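Local coordinates for protein RNA silencing suppressor p19 (Tomato bushy stunt virus, PDB 4J39) that binds double-helical small RNA as a homodimer, probably measuring duplex length like a molecular caliper, and so suppresses RNA silencing in the infected host, at residues Pro15-Thr18 / Glu19-Leu22; Glu58-Leu61 / His62-Gly66; Tyr75-Ser78 / Arg79-Phe83; Ser105-Leu108 / Gln109-Glu113; Met114-Arg117 / Ser118-Glu121. All coordinates share one frame; numbering follows the deposited sequence. Where two conformers were deposited one is given.

In the fold
Interaction 1 lies apart from the other four, on the short helix 17-26 at one end of the folded subunit, where two indoles meet the last base pair of the bound RNA. The centres of interactions 1 and 2 are about 23 Å apart. Interaction 2, on helix 58-65, packs against interaction 5: V64 O lies 2.8 Å from K119 NZ, a probable hydrogen bond, and L65 rests on I116, K119 and Q120. Interactions 3 and 4 join on the opposite side of the subunit's centre, with A77 and F81 on L108. Interactions 4 and 5 follow one another along helix 108-124 and both touch the second subunit. About 36 Å separates the centres of interactions 1 and 4.

Interaction 1 (Pro15-Thr18 / Glu19-Leu22). With SO4 (sulfate ion), chain D; nucleotides of chain B; nucleotides of chain C.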
# COMPACT_ATOMS: atom_id res chain seq x y z
N PRO A 15 -13.20 -2.07 -20.04
CA PRO A 15 -13.68 -2.80 -21.17
C PRO A 15 -15.16 -3.20 -21.04
O PRO A 15 -15.61 -3.37 -19.90
CB PRO A 15 -12.95 -4.16 -21.05
CG PRO A 15 -12.49 -4.26 -19.71
CD PRO A 15 -12.35 -2.88 -19.15
N SER A 16 -15.86 -3.33 -22.16
CA SER A 16 -17.23 -3.81 -22.16
C SER A 16 -17.15 -5.26 -21.71
O SER A 16 -16.13 -5.96 -21.76
CB SER A 16 -17.89 -3.75 -23.53
OG SER A 16 -17.20 -4.63 -24.43
N TRP A 17 -18.29 -5.77 -21.30
CA TRP A 17 -18.31 -7.21 -20.97
C TRP A 17 -17.90 -8.14 -22.12
O TRP A 17 -17.13 -9.06 -21.94
CB TRP A 17 -19.74 -7.53 -20.51
CG TRP A 17 -19.82 -8.97 -19.94
CD1 TRP A 17 -18.81 -9.75 -19.41
CD2 TRP A 17 -21.04 -9.75 -19.80
NE1 TRP A 17 -19.33 -10.98 -19.00
CE2 TRP A 17 -20.68 -10.99 -19.21
CE3 TRP A 17 -22.38 -9.50 -20.15
CZ2 TRP A 17 -21.62 -12.00 -18.94
CZ3 TRP A 17 -23.35 -10.51 -19.85
CH2 TRP A 17 -22.95 -11.74 -19.27
N THR A 18 -18.32 -7.82 -23.34
CA THR A 18 -17.87 -8.57 -24.50
C THR A 18 -16.37 -8.47 -24.75
O THR A 18 -15.70 -9.48 -25.00
CB THR A 18 -18.63 -8.17 -25.75
OG1 THR A 18 -20.06 -8.40 -25.55
CG2 THR A 18 -18.06 -8.85 -27.04
N GLU A 19 -15.78 -7.26 -24.71
CA GLU A 19 -14.31 -7.21 -24.90
C GLU A 19 -13.55 -8.04 -23.87
O GLU A 19 -12.53 -8.67 -24.13
CB GLU A 19 -13.82 -5.74 -24.85
CG GLU A 19 -12.31 -5.63 -25.22
CD GLU A 19 -11.64 -4.24 -24.96
OE1 GLU A 19 -12.29 -3.31 -24.48
OE2 GLU A 19 -10.40 -4.18 -25.12
N TRP A 20 -13.95 -7.91 -22.64
CA TRP A 20 -13.37 -8.71 -21.54
C TRP A 20 -13.44 -10.26 -21.80
O TRP A 20 -12.46 -10.89 -21.61
CB TRP A 20 -14.06 -8.32 -20.22
CG TRP A 20 -13.45 -8.98 -19.02
CD1 TRP A 20 -12.38 -8.57 -18.28
CD2 TRP A 20 -13.90 -10.22 -18.43
NE1 TRP A 20 -12.12 -9.47 -17.24
CE2 TRP A 20 -13.05 -10.49 -17.32
CE3 TRP A 20 -14.97 -11.08 -18.70
CZ2 TRP A 20 -13.24 -11.59 -16.47
CZ3 TRP A 20 -15.18 -12.19 -17.85
CH2 TRP A 20 -14.30 -12.44 -16.76
N ARG A 21 -14.58 -10.74 -22.23
CA ARG A 21 -14.77 -12.17 -22.57
C ARG A 21 -13.84 -12.56 -23.69
O ARG A 21 -13.15 -13.59 -23.61
CB ARG A 21 -16.23 -12.44 -22.93
CG ARG A 21 -17.15 -12.43 -21.70
CD ARG A 21 -18.65 -12.79 -22.03
NE ARG A 21 -19.23 -11.86 -23.00
CZ ARG A 21 -20.52 -11.65 -23.25
NH1 ARG A 21 -21.48 -12.37 -22.65
NH2 ARG A 21 -20.85 -10.77 -24.18
N LEU A 22 -13.75 -11.71 -24.74
CA LEU A 22 -12.88 -12.01 -25.85
C LEU A 22 -11.44 -12.06 -25.42
O LEU A 22 -10.70 -12.97 -25.83
CB LEU A 22 -13.02 -10.95 -26.98
CG LEU A 22 -14.29 -11.03 -27.78
CD1 LEU A 22 -14.38 -9.75 -28.64
CD2 LEU A 22 -14.23 -12.36 -28.59
S SO4 D . -19.89 -3.81 -26.80
O1 SO4 D . -20.77 -3.88 -25.62
O2 SO4 D . -18.67 -4.56 -26.53
O3 SO4 D . -20.48 -4.31 -28.02
O4 SO4 D . -19.59 -2.39 -26.84
OP3 C B 1 -9.98 -6.95 -13.49
P C B 1 -9.95 -7.41 -14.90
OP1 C B 1 -8.63 -7.05 -15.47
OP2 C B 1 -10.45 -8.85 -15.00
O5' C B 1 -10.96 -6.43 -15.66
C5' C B 1 -12.26 -6.20 -15.09
C4' C B 1 -13.18 -5.34 -15.94
O4' C B 1 -13.76 -6.07 -17.06
C3' C B 1 -14.35 -4.84 -15.16
O3' C B 1 -13.98 -3.72 -14.36
C2' C B 1 -15.37 -4.55 -16.29
O2' C B 1 -15.10 -3.38 -17.08
C1' C B 1 -15.16 -5.80 -17.11
N1 C B 1 -15.92 -7.07 -16.62
C2 C B 1 -17.28 -7.18 -16.86
O2 C B 1 -17.84 -6.27 -17.44
N3 C B 1 -17.97 -8.32 -16.45
C4 C B 1 -17.30 -9.29 -15.81
N4 C B 1 -17.98 -10.40 -15.43
C5 C B 1 -15.90 -9.19 -15.55
C6 C B 1 -15.26 -8.06 -15.97
P G C 19 -29.23 -11.95 -17.05
OP1 G C 19 -30.48 -12.27 -17.80
OP2 G C 19 -28.18 -12.99 -16.97
O5' G C 19 -28.59 -10.65 -17.73
C5' G C 19 -29.04 -9.32 -17.47
C4' G C 19 -27.94 -8.41 -17.99
O4' G C 19 -27.00 -8.17 -16.90
C3' G C 19 -27.08 -9.00 -19.12
O3' G C 19 -27.66 -8.88 -20.41
C2' G C 19 -25.86 -8.12 -19.00
O2' G C 19 -26.09 -6.88 -19.61
C1' G C 19 -25.73 -7.96 -17.47
N9 G C 19 -24.74 -8.91 -16.98
C8 G C 19 -24.88 -10.22 -16.58
N7 G C 19 -23.74 -10.79 -16.26
C5 G C 19 -22.78 -9.75 -16.45
C6 G C 19 -21.38 -9.74 -16.25
O6 G C 19 -20.65 -10.64 -15.84
N1 G C 19 -20.81 -8.49 -16.60
C2 G C 19 -21.50 -7.39 -17.03
N2 G C 19 -20.79 -6.27 -17.30
N3 G C 19 -22.84 -7.38 -17.23
C4 G C 19 -23.39 -8.60 -16.90
O HOH W 1 -14.77 -2.36 -24.57
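W17 and R21 come face to face through their torsions: a chi1 of -172° sends the W17 indole out on the side away from its backbone N, and the R21 chain folds at chi3 (-59°), carrying its guanidinium back over the indole. The guanidinium lies nearly flat on the ring, the planes 22° apart, with R21 CZ 4.1 Å from the centroid of the W17 six-membered ring in a cation-pi contact. R21 CD sits over the five-membered ring in a CH-pi contact. T18 fixes the rotation of the group, since R21 NH2 donates to T18 OG1 (2.8 Å) close to the guanidinium plane. The opposite indole face is spread over the base of guanosine 19 of chain C, with W17 CE2 3.3 Å from C6 of that guanine. Three residues on, W20 presents a face to C1 of chain B, its CD2 3.5 Å from C6 of the cytosine, while W20 NE1 donates to OP2 of the same nucleotide (2.9 Å). P15 O accepts from the ribose O2' of C1. S16 is the N-cap of helix 17-26: its OG accepts from E19 N (3.0 Å) and donates to O2 of a sulfate ion (2.6 Å), probably from the crystallisation liquor. A water accepts from S16 N and donates to E19 OE1, and E19 OE2 forms a salt bridge with R53. W17 is thus sandwiched between a cation and a base, which probably polarises its pi system, and the two tryptophans cap one end of the duplex, consistent with a caliper whose second subunit would cap the other.

Interaction 2 (Glu58-Leu61 / His62-Gly66); sequences EASL and HRVLG
L61 and L65 meet one turn apart on helix 58-65, a short helix of about two turns that this contact spans. The backbone supplies i to i+4 hydrogen bonds: H62, R63, V64 and L65 donate in turn to the carbonyls of E58, A59, S60 and L61, the shortest being V64 N to S60 O at 2.9 Å. V64 also packs its side chain against that carbonyl, with CG1 and CG2 each 3.5 Å from S60 O. After these bonds G66 N reaches R63 O at 3.0 Å, a tighter turn at the C-terminal end. Apolar contact is made by the two leucines. Because chi1 of -171° turns L61 CG away from the backbone N, this branch point comes 3.7 Å from L65 CD2, and the side chains cross at a slant. L61 and V64 also pack on L123 of helix 108-124, which joins the two helices. Polar contact lies on another flank. R63 forms a salt bridge with E13 through NH1 and donates from NH2 to R53 O, while S60 OG is hydrogen-bonded to D55 N. Between these two side chains sits one water, 2.7 Å from S60 OG, which accepts from R63 NE at 2.9 Å.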
# COMPACT_ATOMS: atom_id res chain seq x y z
N GLU A 58 7.59 -0.14 -21.69
CA GLU A 58 8.03 1.14 -21.13
C GLU A 58 7.14 2.26 -21.61
O GLU A 58 6.87 3.18 -20.85
CB GLU A 58 9.50 1.47 -21.46
CG GLU A 58 10.46 0.50 -20.77
CD GLU A 58 11.00 1.00 -19.44
OE1 GLU A 58 10.25 1.63 -18.63
OE2 GLU A 58 12.21 0.75 -19.24
N ALA A 59 6.73 2.20 -22.87
CA ALA A 59 5.80 3.17 -23.43
C ALA A 59 4.46 3.24 -22.65
O ALA A 59 4.04 4.31 -22.19
CB ALA A 59 5.53 2.85 -24.85
N SER A 60 3.96 2.06 -22.41
CA SER A 60 2.67 1.94 -21.65
C SER A 60 2.79 2.37 -20.21
O SER A 60 1.91 3.13 -19.66
CB SER A 60 2.17 0.55 -21.79
OG SER A 60 0.87 0.41 -21.12
N LEU A 61 3.87 1.97 -19.51
CA LEU A 61 4.19 2.45 -18.13
C LEU A 61 4.20 3.98 -18.04
O LEU A 61 3.59 4.62 -17.14
CB LEU A 61 5.55 1.87 -17.62
CG LEU A 61 5.85 2.11 -16.16
CD1 LEU A 61 4.73 1.61 -15.18
CD2 LEU A 61 7.26 1.62 -15.74
N HIS A 62 4.93 4.60 -18.97
CA HIS A 62 5.01 6.06 -19.01
C HIS A 62 3.58 6.68 -19.13
O HIS A 62 3.22 7.61 -18.36
CB HIS A 62 5.90 6.51 -20.22
CG HIS A 62 6.16 7.96 -20.21
ND1 HIS A 62 5.44 8.82 -21.00
CD2 HIS A 62 6.96 8.71 -19.42
CE1 HIS A 62 5.77 10.06 -20.68
NE2 HIS A 62 6.71 10.02 -19.75
N ARG A 63 2.82 6.13 -20.04
CA ARG A 63 1.52 6.67 -20.37
C ARG A 63 0.66 6.61 -19.09
O ARG A 63 0.06 7.59 -18.67
CB ARG A 63 0.88 5.89 -21.46
CG ARG A 63 -0.53 6.42 -21.89
CD ARG A 63 -1.22 5.56 -22.90
NE ARG A 63 -1.86 4.39 -22.26
CZ ARG A 63 -3.08 4.46 -21.72
NH1 ARG A 63 -3.84 5.56 -21.84
NH2 ARG A 63 -3.66 3.35 -21.15
N VAL A 64 0.61 5.43 -18.48
CA VAL A 64 -0.35 5.27 -17.31
C VAL A 64 0.10 5.99 -16.01
O VAL A 64 -0.72 6.36 -15.15
CB VAL A 64 -0.79 3.78 -17.06
CG1 VAL A 64 -1.33 3.09 -18.29
CG2 VAL A 64 0.45 2.92 -16.49
N LEU A 65 1.43 6.17 -15.79
CA LEU A 65 1.96 6.94 -14.72
C LEU A 65 1.51 8.39 -14.89
O LEU A 65 1.52 9.15 -13.92
CB LEU A 65 3.45 6.76 -14.78
CG LEU A 65 4.16 5.82 -13.86
CD1 LEU A 65 3.50 5.20 -12.61
CD2 LEU A 65 5.54 5.25 -14.29
N GLY A 66 1.10 8.79 -16.12
CA GLY A 66 0.61 10.18 -16.36
C GLY A 66 -0.84 10.34 -15.94
O GLY A 66 -1.41 11.41 -16.12
O HOH W 2 -0.63 1.88 -22.82

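Interaction 3 (Tyr75-Ser78 / Arg79-Phe83); sequences YAAS and RFFGF
F81 turns one face of its ring onto the backbone of A77 and S78. Its CG lies opposite the carbonyl carbon (chi1 -68°), which swings the ring back over the end of the preceding helical segment, A77 and S78. On that face S78 CA makes a CH-pi contact 4.0 Å from the F81 ring centroid, and A77 O lies over the same face, 3.4 Å from F81 CD1. The far end of the ring meets a methyl, with F81 CZ 3.7 Å from A77 CB. F80 is set differently: A77 O lies near the plane of its ring, at the edge, and A76 O is 3.5 Å from F80 CD2. The same A77 O also accepts from F80 N (3.0 Å), the donor standing 45° above the carbonyl plane, so this one oxygen touches both phenylalanines. Beyond the turn, F81 and A77 pack on L108 of helix 108-124, and F80 and A77 on F43 of strand 36-43. A weak bond from F81 N to S78 O (3.4 Å) closes the type I beta turn from S78 to F81, through which the chain leaves helix 70-78 for the loop leading to strand 87-94.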
# COMPACT_ATOMS: atom_id res chain seq x y z
N TYR A 75 -5.70 19.48 -6.58
CA TYR A 75 -6.76 20.33 -7.11
C TYR A 75 -8.10 19.63 -6.83
O TYR A 75 -9.10 20.21 -6.25
CB TYR A 75 -6.54 20.59 -8.57
CG TYR A 75 -7.67 21.46 -9.02
CD1 TYR A 75 -7.85 22.73 -8.39
CD2 TYR A 75 -8.61 21.01 -9.96
CE1 TYR A 75 -8.93 23.55 -8.74
CE2 TYR A 75 -9.68 21.86 -10.36
CZ TYR A 75 -9.86 23.10 -9.70
OH TYR A 75 -10.95 23.92 -10.10
N ALA A 76 -8.19 18.37 -7.20
CA ALA A 76 -9.42 17.62 -6.94
C ALA A 76 -9.79 17.52 -5.49
O ALA A 76 -11.00 17.68 -5.08
CB ALA A 76 -9.26 16.12 -7.57
N ALA A 77 -8.85 17.22 -4.63
CA ALA A 77 -9.06 17.00 -3.24
C ALA A 77 -9.42 18.34 -2.48
O ALA A 77 -10.21 18.28 -1.54
CB ALA A 77 -7.82 16.44 -2.58
N SER A 78 -8.89 19.44 -2.92
CA SER A 78 -9.05 20.78 -2.21
C SER A 78 -10.53 21.25 -2.20
O SER A 78 -10.91 22.07 -1.38
CB SER A 78 -8.07 21.83 -2.70
OG SER A 78 -8.29 22.15 -4.04
N ARG A 79 -11.32 20.71 -3.12
CA ARG A 79 -12.77 20.97 -3.16
C ARG A 79 -13.50 20.52 -1.91
O ARG A 79 -14.61 21.02 -1.57
CB ARG A 79 -13.29 20.21 -4.38
CG ARG A 79 -14.80 20.25 -4.61
CD ARG A 79 -15.24 21.69 -4.65
NE ARG A 79 -16.65 21.75 -4.90
CZ ARG A 79 -17.55 21.55 -3.90
NH1 ARG A 79 -17.18 21.31 -2.67
NH2 ARG A 79 -18.85 21.65 -4.21
N PHE A 80 -12.96 19.49 -1.29
CA PHE A 80 -13.58 18.81 -0.18
C PHE A 80 -13.02 19.23 1.18
O PHE A 80 -13.44 18.70 2.20
CB PHE A 80 -13.44 17.32 -0.33
CG PHE A 80 -14.06 16.79 -1.58
CD1 PHE A 80 -15.45 16.56 -1.65
CD2 PHE A 80 -13.30 16.56 -2.70
CE1 PHE A 80 -16.04 16.08 -2.83
CE2 PHE A 80 -13.88 16.08 -3.86
CZ PHE A 80 -15.24 15.82 -3.93
N PHE A 81 -12.05 20.13 1.17
CA PHE A 81 -11.34 20.53 2.36
C PHE A 81 -12.05 21.69 3.11
O PHE A 81 -12.89 22.39 2.59
CB PHE A 81 -9.88 20.99 2.06
CG PHE A 81 -8.95 19.85 1.58
CD1 PHE A 81 -9.35 18.52 1.72
CD2 PHE A 81 -7.68 20.14 1.05
CE1 PHE A 81 -8.53 17.50 1.31
CE2 PHE A 81 -6.85 19.05 0.62
CZ PHE A 81 -7.28 17.78 0.78
N GLY A 82 -11.66 21.77 4.36
CA GLY A 82 -12.04 22.80 5.29
C GLY A 82 -11.18 22.70 6.54
O GLY A 82 -10.05 22.15 6.53
N PHE A 83 -11.70 23.26 7.64
CA PHE A 83 -10.99 23.24 8.90
C PHE A 83 -10.68 21.78 9.41
O PHE A 83 -9.53 21.45 9.73
CB PHE A 83 -11.81 24.04 9.96
CG PHE A 83 -11.13 24.13 11.28
CD1 PHE A 83 -10.05 25.04 11.45
CD2 PHE A 83 -11.48 23.27 12.32
CE1 PHE A 83 -9.36 25.10 12.69
CE2 PHE A 83 -10.80 23.31 13.57
CZ PHE A 83 -9.73 24.23 13.75

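Interaction 4 (Ser105-Leu108 / Gln109-Glu113)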
# COMPACT_ATOMS: atom_id res chain seq x y z
N SER A 105 -6.11 14.36 5.28
CA SER A 105 -5.76 15.41 4.25
C SER A 105 -4.55 16.21 4.57
O SER A 105 -3.89 16.85 3.66
CB SER A 105 -6.97 16.37 4.02
OG SER A 105 -7.70 16.67 5.18
N ARG A 106 -4.24 16.33 5.85
CA ARG A 106 -3.07 17.13 6.22
C ARG A 106 -1.81 16.46 5.66
O ARG A 106 -0.79 17.11 5.53
CB ARG A 106 -2.96 17.21 7.76
CG ARG A 106 -2.85 18.59 8.35
CD ARG A 106 -4.14 19.07 9.05
NE ARG A 106 -4.40 18.36 10.30
CZ ARG A 106 -5.39 18.62 11.17
NH1 ARG A 106 -6.27 19.61 10.96
NH2 ARG A 106 -5.48 17.84 12.26
N THR A 107 -1.88 15.17 5.36
CA THR A 107 -0.70 14.43 4.88
C THR A 107 -0.70 14.18 3.36
O THR A 107 0.04 13.36 2.83
CB THR A 107 -0.49 13.06 5.63
OG1 THR A 107 -1.43 12.06 5.07
CG2 THR A 107 -0.62 13.30 7.12
N LEU A 108 -1.57 14.85 2.61
CA LEU A 108 -1.83 14.45 1.28
C LEU A 108 -0.59 14.44 0.38
O LEU A 108 -0.46 13.56 -0.50
CB LEU A 108 -2.90 15.32 0.60
CG LEU A 108 -3.44 14.93 -0.77
CD1 LEU A 108 -4.01 13.51 -0.91
CD2 LEU A 108 -4.47 16.00 -1.32
N GLN A 109 0.32 15.41 0.58
CA GLN A 109 1.52 15.44 -0.25
C GLN A 109 2.35 14.10 -0.10
O GLN A 109 2.80 13.50 -1.10
CB GLN A 109 2.35 16.69 0.06
CG GLN A 109 3.49 16.82 -0.91
CD GLN A 109 4.20 18.21 -0.89
OE1 GLN A 109 3.76 19.13 -0.21
NE2 GLN A 109 5.32 18.32 -1.64
N HIS A 110 2.50 13.67 1.13
CA HIS A 110 3.20 12.40 1.43
C HIS A 110 2.36 11.21 0.94
O HIS A 110 2.93 10.22 0.45
CB HIS A 110 3.47 12.26 2.93
CG HIS A 110 4.49 13.19 3.50
ND1 HIS A 110 5.58 13.67 2.79
CD2 HIS A 110 4.66 13.62 4.77
CE1 HIS A 110 6.33 14.43 3.58
NE2 HIS A 110 5.79 14.40 4.80
N LEU A 111 1.01 11.25 1.05
CA LEU A 111 0.24 10.18 0.45
C LEU A 111 0.50 10.09 -1.08
O LEU A 111 0.66 9.00 -1.60
CB LEU A 111 -1.26 10.28 0.73
CG LEU A 111 -1.68 10.40 2.15
CD1 LEU A 111 -3.22 10.78 2.19
CD2 LEU A 111 -1.37 9.12 2.90
N CYS A 112 0.59 11.25 -1.81
CA CYS A 112 0.83 11.18 -3.23
C CYS A 112 2.20 10.55 -3.56
O CYS A 112 2.39 9.87 -4.55
CB CYS A 112 0.76 12.65 -3.82
SG CYS A 112 -1.09 13.15 -3.84
N GLU A 113 3.14 10.91 -2.69
CA GLU A 113 4.59 10.50 -2.95
C GLU A 113 4.64 8.98 -2.78
O GLU A 113 5.21 8.27 -3.60
CB GLU A 113 5.52 11.16 -1.96
CG GLU A 113 5.96 12.64 -2.30
CD GLU A 113 6.51 13.42 -1.03
OE1 GLU A 113 6.90 12.77 -0.02
OE2 GLU A 113 6.51 14.68 -1.02
O HOH W 3 0.23 17.54 2.45
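This is the N-terminal end of helix 108-124, with T107 at the N-cap position and its side chain lying against L111 one turn on. T107 gives no capping bond from its hydroxyl. Its OG1, set between the backbone N and the carbonyl carbon (chi1 79°), is hydrogen-bonded to G104 O instead and comes 3.4 Å from L111 CG. The helix starts through the backbone: L111 N donates to T107 O (2.9 Å) and C112 N to L108 O (2.9 Å). Water takes up one of the first amides, accepting from Q109 N at 2.8 Å and donating to R106 O at 3.3 Å. On the inner flank L108 CD1 lies 4.2 Å from both L111 CD1 and C112 SG, and L108 continues into V73 and A77 of helix 70-78 and W41 of strand 36-43. L111 packs on V97 of the second subunit, and H110 and E113 on L125 of that subunit. On the flank facing this partner H110 ND1 donates to E113 OE1 at 3.2 Å, close to the imidazole plane but meeting the carboxylate 44° above its own plane. This bond helps to set the rotation of the imidazole, and the neighbouring carboxylate would probably raise the basicity of the ring, while the bridging water satisfies an amide that the threonine hydroxyl does not cap.

Interaction 5 (Met114-Arg117 / Ser118-Glu121); sequences MAIR and SKQE
K119, which lies across A115 and I116 one turn back, can be followed along an extended chain. Its CB passes the carbonyls of the preceding turn, 3.5 Å from A115 O and 3.6 Å from I116 O. Beyond CG, which continues the line from the backbone N (chi1 -179°), CD comes within 4.4 Å of I116 CD1, a loose apolar contact, and the methylene chain as a whole runs past W68, L65 and Y90. NZ at the tip forms a salt bridge with E39 OE2 and a hydrogen bond with V64 O, which probably compensates the charge of this buried lysine. S118, next door, grips the backbone twice: its N (2.9 Å) and its OG (2.8 Å) both donate to M114 O and reach it from opposite faces of the carbonyl plane. With these two hydrogen bonds the hydroxyl is satisfied inside the helix, on the side where S118 meets I99 and V101 of strand 97-104. Q120, in one of two conformers and extended beyond CG, runs back along the preceding turn, its OE1 3.6 Å from I116 CG1. At the dimer interface R117 packs on E121 of the second subunit, and E121 on R117 of that subunit, a reciprocal packing contact. Such a helix, with one flank on the antiparallel sheet and another at the dimer interface, is the long C-terminal helix of the p19 core fold.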
# COMPACT_ATOMS: atom_id res chain seq x y z
N MET A 114 3.97 8.48 -1.74
CA MET A 114 3.96 7.02 -1.55
C MET A 114 3.07 6.32 -2.58
O MET A 114 3.38 5.18 -3.01
CB MET A 114 3.51 6.62 -0.12
CG MET A 114 4.40 7.10 1.02
SD MET A 114 6.15 6.53 0.72
CE MET A 114 6.02 4.89 0.20
N ALA A 115 1.97 6.94 -2.97
CA ALA A 115 1.04 6.37 -3.97
C ALA A 115 1.76 6.19 -5.34
O ALA A 115 1.63 5.17 -5.97
CB ALA A 115 -0.21 7.31 -4.10
N ILE A 116 2.54 7.17 -5.77
CA ILE A 116 3.13 7.08 -7.07
C ILE A 116 4.27 6.00 -7.13
O ILE A 116 4.37 5.31 -8.11
CB ILE A 116 3.68 8.46 -7.61
CG1 ILE A 116 3.95 8.32 -9.06
CG2 ILE A 116 4.76 9.07 -6.85
CD1 ILE A 116 2.81 8.15 -9.89
N ARG A 117 4.97 5.91 -6.00
CA ARG A 117 6.07 4.93 -5.80
C ARG A 117 5.41 3.52 -5.80
O ARG A 117 5.84 2.58 -6.50
CB ARG A 117 6.84 5.20 -4.49
CG ARG A 117 7.68 6.46 -4.42
CD ARG A 117 8.55 6.57 -3.11
NE ARG A 117 9.38 7.78 -2.94
CZ ARG A 117 9.11 9.01 -3.50
NH1 ARG A 117 8.03 9.29 -4.29
NH2 ARG A 117 9.92 10.01 -3.21
N SER A 118 4.26 3.42 -5.12
CA SER A 118 3.54 2.10 -5.07
C SER A 118 3.07 1.63 -6.42
O SER A 118 3.19 0.46 -6.81
CB SER A 118 2.29 2.27 -4.18
OG SER A 118 2.61 2.45 -2.80
N LYS A 119 2.49 2.58 -7.13
CA LYS A 119 1.98 2.32 -8.45
C LYS A 119 3.17 1.82 -9.35
O LYS A 119 3.02 0.88 -10.04
CB LYS A 119 1.38 3.61 -9.11
CG LYS A 119 0.83 3.42 -10.46
CD LYS A 119 0.17 4.77 -10.92
CE LYS A 119 -0.55 4.72 -12.22
NZ LYS A 119 -1.37 6.02 -12.42
N GLN A 120 4.19 2.61 -9.41
CA GLN A 120 5.38 2.21 -10.22
C GLN A 120 5.90 0.76 -9.88
O GLN A 120 6.00 -0.07 -10.78
CB GLN A 120 6.52 3.20 -9.92
CG GLN A 120 6.32 4.68 -10.41
CD GLN A 120 7.19 5.79 -9.73
OE1 GLN A 120 7.07 6.94 -10.09
NE2 GLN A 120 8.06 5.43 -8.78
N GLU A 121 6.00 0.44 -8.60
CA GLU A 121 6.60 -0.87 -8.21
C GLU A 121 5.66 -1.99 -8.53
O GLU A 121 6.08 -3.06 -9.01
CB GLU A 121 6.99 -0.81 -6.73
CG GLU A 121 7.98 0.42 -6.43
CD GLU A 121 9.49 0.15 -6.05
OE1 GLU A 121 9.79 -0.61 -5.08
OE2 GLU A 121 10.34 0.80 -6.72